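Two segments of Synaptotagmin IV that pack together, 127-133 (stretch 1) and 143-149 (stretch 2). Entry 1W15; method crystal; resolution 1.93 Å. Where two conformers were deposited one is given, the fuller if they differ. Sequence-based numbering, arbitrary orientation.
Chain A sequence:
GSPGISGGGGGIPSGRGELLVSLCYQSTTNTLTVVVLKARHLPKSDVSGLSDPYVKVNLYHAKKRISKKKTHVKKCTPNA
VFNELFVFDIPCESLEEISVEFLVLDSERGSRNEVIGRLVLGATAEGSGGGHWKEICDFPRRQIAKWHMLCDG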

ATOM      1  N   GLY A 127     -11.048 -22.728  -5.613  1.00 66.47           N
ATOM      2  CA  GLY A 127     -12.147 -21.919  -5.051  1.00 64.59           C
ATOM      3  C   GLY A 127     -11.794 -20.460  -4.794  1.00 63.06           C
ATOM      4  O   GLY A 127     -11.997 -19.574  -5.660  1.00 63.34           O
ATOM      5  N   SER A 128     -11.310 -20.220  -3.573  1.00 60.41           N
ATOM      6  CA  SER A 128     -10.787 -18.942  -3.111  1.00 57.70           C
ATOM      7  C   SER A 128      -9.993 -18.275  -4.238  1.00 54.43           C
ATOM      8  O   SER A 128     -10.293 -17.160  -4.677  1.00 50.67           O
ATOM      9  CB  SER A 128      -9.811 -19.259  -1.945  1.00 58.72           C
ATOM     10  OG  SER A 128      -9.842 -18.294  -0.932  1.00 61.60           O
ATOM     11  N   GLY A 129      -8.940 -19.001  -4.652  1.00 52.63           N
ATOM     12  CA  GLY A 129      -7.943 -18.560  -5.649  1.00 50.40           C
ATOM     13  C   GLY A 129      -8.641 -18.294  -6.969  1.00 49.18           C
ATOM     14  O   GLY A 129      -8.449 -17.234  -7.577  1.00 48.02           O
ATOM     15  N   GLY A 130      -9.487 -19.253  -7.371  1.00 47.96           N
ATOM     16  CA  GLY A 130     -10.428 -19.084  -8.477  1.00 45.40           C
ATOM     17  C   GLY A 130     -11.250 -17.787  -8.527  1.00 43.89           C
ATOM     18  O   GLY A 130     -11.263 -17.084  -9.558  1.00 42.23           O
ATOM     19  N   GLY A 131     -11.967 -17.470  -7.444  1.00 42.21           N
ATOM     20  CA  GLY A 131     -12.859 -16.280  -7.455  1.00 40.06           C
ATOM     21  C   GLY A 131     -12.075 -14.968  -7.455  1.00 38.51           C
ATOM     22  O   GLY A 131     -12.479 -13.966  -8.048  1.00 37.75           O
ATOM     23  N   HIS A 132     -10.942 -14.968  -6.758  1.00 37.93           N
ATOM     24  CA  HIS A 132     -10.103 -13.778  -6.684  1.00 37.99           C
ATOM     25  C   HIS A 132      -9.538 -13.503  -8.091  1.00 37.46           C
ATOM     26  O   HIS A 132      -9.594 -12.387  -8.578  1.00 34.74           O
ATOM     27  CB  HIS A 132      -8.973 -13.983  -5.645  1.00 36.71           C
ATOM     28  CG  HIS A 132      -8.262 -12.706  -5.270  1.00 37.85           C
ATOM     29  ND1 HIS A 132      -7.333 -12.637  -4.242  1.00 36.01           N
ATOM     30  CD2 HIS A 132      -8.325 -11.455  -5.798  1.00 37.46           C
ATOM     31  CE1 HIS A 132      -6.869 -11.402  -4.144  1.00 36.35           C
ATOM     32  NE2 HIS A 132      -7.459 -10.658  -5.071  1.00 38.34           N
ATOM     33  N   TRP A 133      -9.039 -14.565  -8.750  1.00 36.56           N
ATOM     34  CA  TRP A 133      -8.546 -14.422 -10.132  1.00 37.05           C
ATOM     35  C   TRP A 133      -9.628 -13.958 -11.125  1.00 35.88           C
ATOM     36  O   TRP A 133      -9.364 -13.131 -11.991  1.00 33.74           O
ATOM     37  CB  TRP A 133      -7.988 -15.734 -10.626  1.00 37.37           C
ATOM     38  CG  TRP A 133      -7.051 -15.598 -11.796  1.00 37.96           C
ATOM     39  CD1 TRP A 133      -7.276 -16.008 -13.110  1.00 38.41           C
ATOM     40  CD2 TRP A 133      -5.740 -15.024 -11.780  1.00 38.13           C
ATOM     41  NE1 TRP A 133      -6.154 -15.757 -13.866  1.00 37.53           N
ATOM     42  CE2 TRP A 133      -5.206 -15.146 -13.086  1.00 38.07           C
ATOM     43  CE3 TRP A 133      -4.946 -14.433 -10.785  1.00 38.92           C
ATOM     44  CZ2 TRP A 133      -3.926 -14.689 -13.422  1.00 38.78           C
ATOM     45  CZ3 TRP A 133      -3.661 -13.982 -11.120  1.00 39.20           C
ATOM     46  CH2 TRP A 133      -3.170 -14.114 -12.435  1.00 39.87           C
ATOM     47  N   GLN A 143      -7.214  -2.562  -7.927  0.50 36.94           N
ATOM     48  CA  GLN A 143      -6.450  -3.422  -7.010  0.50 36.03           C
ATOM     49  C   GLN A 143      -7.493  -4.087  -6.162  0.50 34.73           C
ATOM     50  O   GLN A 143      -8.411  -3.422  -5.693  0.50 34.48           O
ATOM     51  CB  GLN A 143      -5.539  -2.611  -6.112  0.50 37.10           C
ATOM     52  CG  GLN A 143      -4.111  -2.671  -6.517  0.50 38.39           C
ATOM     53  CD  GLN A 143      -3.300  -3.591  -5.640  0.50 42.45           C
ATOM     54  OE1 GLN A 143      -3.365  -4.809  -5.791  0.50 38.89           O
ATOM     55  NE2 GLN A 143      -2.481  -3.004  -4.748  0.50 42.29           N
ATOM     56  N   ILE A 144      -7.412  -5.402  -6.029  0.50 33.32           N
ATOM     57  CA  ILE A 144      -8.393  -6.117  -5.223  0.50 33.00           C
ATOM     58  C   ILE A 144      -7.607  -6.951  -4.204  0.50 33.15           C
ATOM     59  O   ILE A 144      -6.653  -7.626  -4.590  0.50 31.50           O
ATOM     60  CB  ILE A 144      -9.249  -7.050  -6.094  0.50 32.12           C
ATOM     61  CG1 ILE A 144      -9.926  -6.283  -7.257  0.50 33.77           C
ATOM     62  CG2 ILE A 144     -10.290  -7.823  -5.234  0.50 30.39           C
ATOM     63  CD1 ILE A 144     -10.336  -7.222  -8.426  0.50 30.70           C
ATOM     64  N   ALA A 145      -8.037  -6.887  -2.943  1.00 33.09           N
ATOM     65  CA  ALA A 145      -7.378  -7.598  -1.785  1.00 34.36           C
ATOM     66  C   ALA A 145      -8.313  -8.622  -1.176  1.00 35.64           C
ATOM     67  O   ALA A 145      -9.530  -8.334  -1.036  1.00 35.25           O
ATOM     68  CB  ALA A 145      -6.938  -6.603  -0.732  1.00 33.28           C
ATOM     69  N   LYS A 146      -7.807  -9.835  -0.856  1.00 33.84           N
ATOM     70  CA  LYS A 146      -8.632 -10.866  -0.216  1.00 35.03           C
ATOM     71  C   LYS A 146      -7.737 -11.702   0.683  1.00 34.32           C
ATOM     72  O   LYS A 146      -6.560 -11.912   0.346  1.00 32.66           O
ATOM     73  CB  LYS A 146      -9.268 -11.863  -1.202  1.00 35.77           C
ATOM     74  CG  LYS A 146     -10.118 -11.237  -2.302  1.00 44.90           C
ATOM     75  CD  LYS A 146     -11.057 -12.301  -2.987  1.00 52.83           C
ATOM     76  CE  LYS A 146     -11.935 -11.616  -4.066  1.00 56.26           C
ATOM     77  NZ  LYS A 146     -12.620 -10.408  -3.462  1.00 57.97           N
ATOM     78  N   TRP A 147      -8.327 -12.141   1.779  1.00 33.82           N
ATOM     79  CA  TRP A 147      -7.759 -13.202   2.644  1.00 33.94           C
ATOM     80  C   TRP A 147      -8.035 -14.570   2.042  1.00 34.73           C
ATOM     81  O   TRP A 147      -9.139 -14.817   1.522  1.00 34.15           O
ATOM     82  CB  TRP A 147      -8.414 -13.144   4.018  1.00 33.49           C
ATOM     83  CG  TRP A 147      -7.855 -12.107   4.950  1.00 34.11           C
ATOM     84  CD1 TRP A 147      -8.466 -10.927   5.377  1.00 32.28           C
ATOM     85  CD2 TRP A 147      -6.585 -12.167   5.617  1.00 33.46           C
ATOM     86  NE1 TRP A 147      -7.628 -10.261   6.250  1.00 35.42           N
ATOM     87  CE2 TRP A 147      -6.488 -11.005   6.452  1.00 33.42           C
ATOM     88  CE3 TRP A 147      -5.512 -13.105   5.605  1.00 34.85           C
ATOM     89  CZ2 TRP A 147      -5.348 -10.729   7.265  1.00 35.18           C
ATOM     90  CZ3 TRP A 147      -4.399 -12.860   6.424  1.00 33.38           C
ATOM     91  CH2 TRP A 147      -4.316 -11.652   7.228  1.00 35.49           C
ATOM     92  N   HIS A 148      -7.045 -15.467   2.078  1.00 32.99           N
ATOM     93  CA  HIS A 148      -7.207 -16.825   1.596  1.00 34.24           C
ATOM     94  C   HIS A 148      -6.677 -17.785   2.634  1.00 35.46           C
ATOM     95  O   HIS A 148      -5.641 -17.499   3.218  1.00 34.71           O
ATOM     96  CB  HIS A 148      -6.364 -17.053   0.367  1.00 32.61           C
ATOM     97  CG  HIS A 148      -6.803 -16.238  -0.798  1.00 35.52           C
ATOM     98  ND1 HIS A 148      -7.776 -16.672  -1.676  1.00 35.06           N
ATOM     99  CD2 HIS A 148      -6.413 -15.016  -1.228  1.00 30.83           C
ATOM    100  CE1 HIS A 148      -7.949 -15.765  -2.624  1.00 35.94           C
ATOM    101  NE2 HIS A 148      -7.136 -14.744  -2.379  1.00 35.27           N
ATOM    102  N   MET A 149      -7.348 -18.918   2.822  1.00 36.76           N
ATOM    103  CA  MET A 149      -6.763 -20.039   3.622  1.00 39.19           C
ATOM    104  C   MET A 149      -5.599 -20.647   2.844  1.00 39.18           C
ATOM    105  O   MET A 149      -5.646 -20.761   1.621  1.00 38.66           O
ATOM    106  CB  MET A 149      -7.801 -21.136   3.915  1.00 40.86           C
ATOM    107  CG  MET A 149      -9.083 -20.659   4.675  1.00 46.61           C
ATOM    108  SD  MET A 149      -8.738 -19.971   6.333  1.00 60.21           S
ATOM    109  CE  MET A 149      -7.845 -21.287   7.150  1.00 56.07           C
TER
HETATM  110  O   HOH W   1      -9.750 -19.343   1.401  1.00 38.84           O

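This is a small, polar contact in which a glycine-rich helix runs nearly antiparallel to a β-strand and is tied to it by a chain of hydrogen bonds through two buried histidines. The axes approach to 9.3 Å at 163°, and 319 Å² is buried in total; the contact is small, with three direct hydrogen bonds across it.

The strand's alternation sets the pattern: Ile144, Lys146 and His148 point their CA-to-CB bonds toward the helix, while Ala145 and Trp147 point away. The helix answers with Ser128 and His132, one turn apart, in register with His148 and Lys146. Ser128 OG lies 2.7 Å from His148 ND1, His148 NE2 lies 2.8 Å from His132 ND1, and His132 NE2 donates to Ile144 O at 3.2 Å. Each imidazole thus uses both nitrogens at its edge, which suits histidine to a buried site where an unpaired polar atom would be costly. The two rings meet rim to rim, planes 13° apart, so the bond between them runs close to both planes. Which partner gives the proton along the Ser128–His148–His132 links is not settled.

With its edge occupied, the His132 ring still offers a face, and Lys146 covers it: Lys146 CG sits 3.6 Å from the ring centroid, almost on the normal, and Lys146 CD is 3.6 Å from His132 CG. The long aliphatic chain does the packing, while NZ bonds just outside these segments. Ile144 CG2 comes within 4.0 Å of His132 NE2, a van der Waals approach next to the hydrogen bond to Ile144 O.

Where the helix begins and the strand ends, a water bridges Ser128 OG (2.6 Å) and Met149 N (2.8 Å), accepting from the latter. Between the two working helix residues, Gly129, Gly130 and Gly131 present no side chains to the strand; a CB on Gly130 would point away from it and clash with Gly127 O.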